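Long-range contact in transcriptional regulator, MerR family (PDB 3GP4), which probably binds promoter DNA as a dimer through an N-terminal winged helix-turn-helix domain and regulates transcription, as in other MerR-family regulators: residues Leu27-His32 with Asp67-Phe72. Residues are numbered along the deposited sequence; the frame is centred on the assembly and turned at random.
Sequences LIPPIH and DYLALF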
# COMPACT_ATOMS: atom_id res chain seq x y z
N LEU A 27 0.79 11.11 -18.83
CA LEU A 27 1.05 11.32 -17.41
C LEU A 27 1.98 12.50 -17.17
O LEU A 27 1.86 13.20 -16.17
CB LEU A 27 1.65 10.09 -16.80
CG LEU A 27 0.60 9.00 -16.51
CD1 LEU A 27 1.39 7.71 -16.16
CD2 LEU A 27 -0.32 9.35 -15.36
N ILE A 28 2.87 12.74 -18.12
CA ILE A 28 3.77 13.92 -18.08
C ILE A 28 3.62 14.71 -19.37
O ILE A 28 3.13 14.18 -20.38
CB ILE A 28 5.25 13.55 -17.83
CG1 ILE A 28 5.86 12.82 -19.06
CG2 ILE A 28 5.37 12.77 -16.49
CD1 ILE A 28 7.31 12.29 -18.89
N PRO A 29 3.98 16.00 -19.33
CA PRO A 29 3.81 16.80 -20.55
C PRO A 29 4.73 16.33 -21.69
O PRO A 29 5.79 15.77 -21.43
CB PRO A 29 4.18 18.23 -20.09
CG PRO A 29 4.02 18.23 -18.60
CD PRO A 29 4.35 16.81 -18.15
N PRO A 30 4.34 16.57 -22.97
CA PRO A 30 5.22 16.17 -24.06
C PRO A 30 6.61 16.77 -23.92
O PRO A 30 6.76 17.91 -23.52
CB PRO A 30 4.54 16.77 -25.29
CG PRO A 30 3.11 16.88 -24.89
CD PRO A 30 3.18 17.33 -23.47
N ILE A 31 7.62 15.98 -24.25
CA ILE A 31 9.00 16.37 -24.01
C ILE A 31 9.51 17.01 -25.30
O ILE A 31 9.21 16.55 -26.41
CB ILE A 31 9.84 15.15 -23.60
CG1 ILE A 31 9.28 14.56 -22.28
CG2 ILE A 31 11.33 15.50 -23.44
CD1 ILE A 31 9.58 13.07 -22.18
N HIS A 32 10.28 18.08 -25.14
CA HIS A 32 10.94 18.72 -26.28
C HIS A 32 11.89 17.72 -26.99
O HIS A 32 12.58 16.91 -26.34
CB HIS A 32 11.65 20.00 -25.82
CG HIS A 32 10.71 21.01 -25.21
ND1 HIS A 32 10.34 22.17 -25.86
CD2 HIS A 32 10.06 21.03 -24.03
CE1 HIS A 32 9.51 22.86 -25.10
NE2 HIS A 32 9.32 22.19 -23.98
N ASP A 67 -5.91 12.97 -16.08
CA ASP A 67 -6.86 14.13 -16.03
C ASP A 67 -6.20 15.38 -15.51
O ASP A 67 -6.45 16.48 -16.03
CB ASP A 67 -8.10 13.88 -15.12
CG ASP A 67 -9.21 13.11 -15.80
OD1 ASP A 67 -9.04 12.62 -16.93
OD2 ASP A 67 -10.30 12.99 -15.17
N TYR A 68 -5.37 15.22 -14.48
CA TYR A 68 -4.70 16.35 -13.82
C TYR A 68 -3.74 17.03 -14.79
O TYR A 68 -3.79 18.27 -14.95
CB TYR A 68 -3.96 15.87 -12.56
CG TYR A 68 -3.22 16.99 -11.87
CD1 TYR A 68 -3.88 17.88 -11.06
CD2 TYR A 68 -1.84 17.16 -12.07
CE1 TYR A 68 -3.21 18.92 -10.42
CE2 TYR A 68 -1.16 18.20 -11.44
CZ TYR A 68 -1.86 19.07 -10.61
OH TYR A 68 -1.20 20.11 -9.96
N LEU A 69 -2.90 16.25 -15.45
CA LEU A 69 -2.06 16.81 -16.52
C LEU A 69 -2.88 17.45 -17.66
O LEU A 69 -2.55 18.58 -18.09
CB LEU A 69 -1.07 15.79 -17.07
CG LEU A 69 -0.16 16.44 -18.12
CD1 LEU A 69 0.74 17.50 -17.52
CD2 LEU A 69 0.66 15.38 -18.75
N ALA A 70 -3.92 16.77 -18.15
CA ALA A 70 -4.85 17.35 -19.16
C ALA A 70 -5.40 18.73 -18.75
O ALA A 70 -5.37 19.67 -19.56
CB ALA A 70 -5.99 16.38 -19.52
N LEU A 71 -5.91 18.85 -17.52
CA LEU A 71 -6.34 20.16 -16.98
C LEU A 71 -5.23 21.20 -17.00
O LEU A 71 -5.41 22.34 -17.51
CB LEU A 71 -6.92 20.00 -15.57
CG LEU A 71 -8.25 19.24 -15.45
CD1 LEU A 71 -8.54 18.83 -14.01
CD2 LEU A 71 -9.46 20.04 -16.00
N PHE A 72 -4.07 20.81 -16.44
CA PHE A 72 -2.88 21.64 -16.46
C PHE A 72 -2.54 22.16 -17.87
O PHE A 72 -2.29 23.37 -18.05
CB PHE A 72 -1.69 20.88 -15.84
CG PHE A 72 -0.35 21.56 -16.02
CD1 PHE A 72 0.01 22.63 -15.22
CD2 PHE A 72 0.52 21.14 -17.02
CE1 PHE A 72 1.23 23.27 -15.39
CE2 PHE A 72 1.76 21.76 -17.19
CZ PHE A 72 2.11 22.83 -16.37
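The turn of helix that presents L69 and F72 to P29 is tied by its own backbone bonds, L71 N to D67 O at 2.9 Å and F72 N to Y68 O at 3.0 Å; no hydrogen bond links the two segments. L69 does most of the work. Chi1 (-176°) sets CG anti to the backbone N and carries it toward the loop; chi2 (65°) then places the methyls, one at the proline ring and one at the backbone. Leucine suits the site because its forked end can meet both at once. CD1 lies 3.5 Å from P29 CG, and the two side chains cross obliquely. CD2 lies against the backbone around I28 and P29 but is modelled too close there, so its exact spacing is doubtful. Proline suits this place because its amide nitrogen carries no hydrogen, and an apolar methyl beside it costs no bond. P29 CG also approaches F72 CE2 more loosely, at 4.4 Å.

L27 and I28 turn their side chains away from L69 and offer it mainly backbone, so each can serve another neighbour: L27 packs on I62, L65 and I66, earlier in helix 62-74, while I28 packs on I49 and T52 of helix 43-57. W48 of that helix touches P29 and L69 and meets the F72 ring with planes about 55° apart; a flat phenylalanine ring can thus touch both P29 CG and W48. Further along, H32 pairs with K40 through backbone bonds, consistent with the wing of a MerR-type winged helix-turn-helix. On the helical side, Y68 OH is hydrogen-bonded to Y114 OH of the second subunit, where F72 also packs on E124.

Methyl against proline ring and methyl against peptide, the contact rests on shape and van der Waals packing, joining the start of the probable wing to a helix that itself touches the dimer partner.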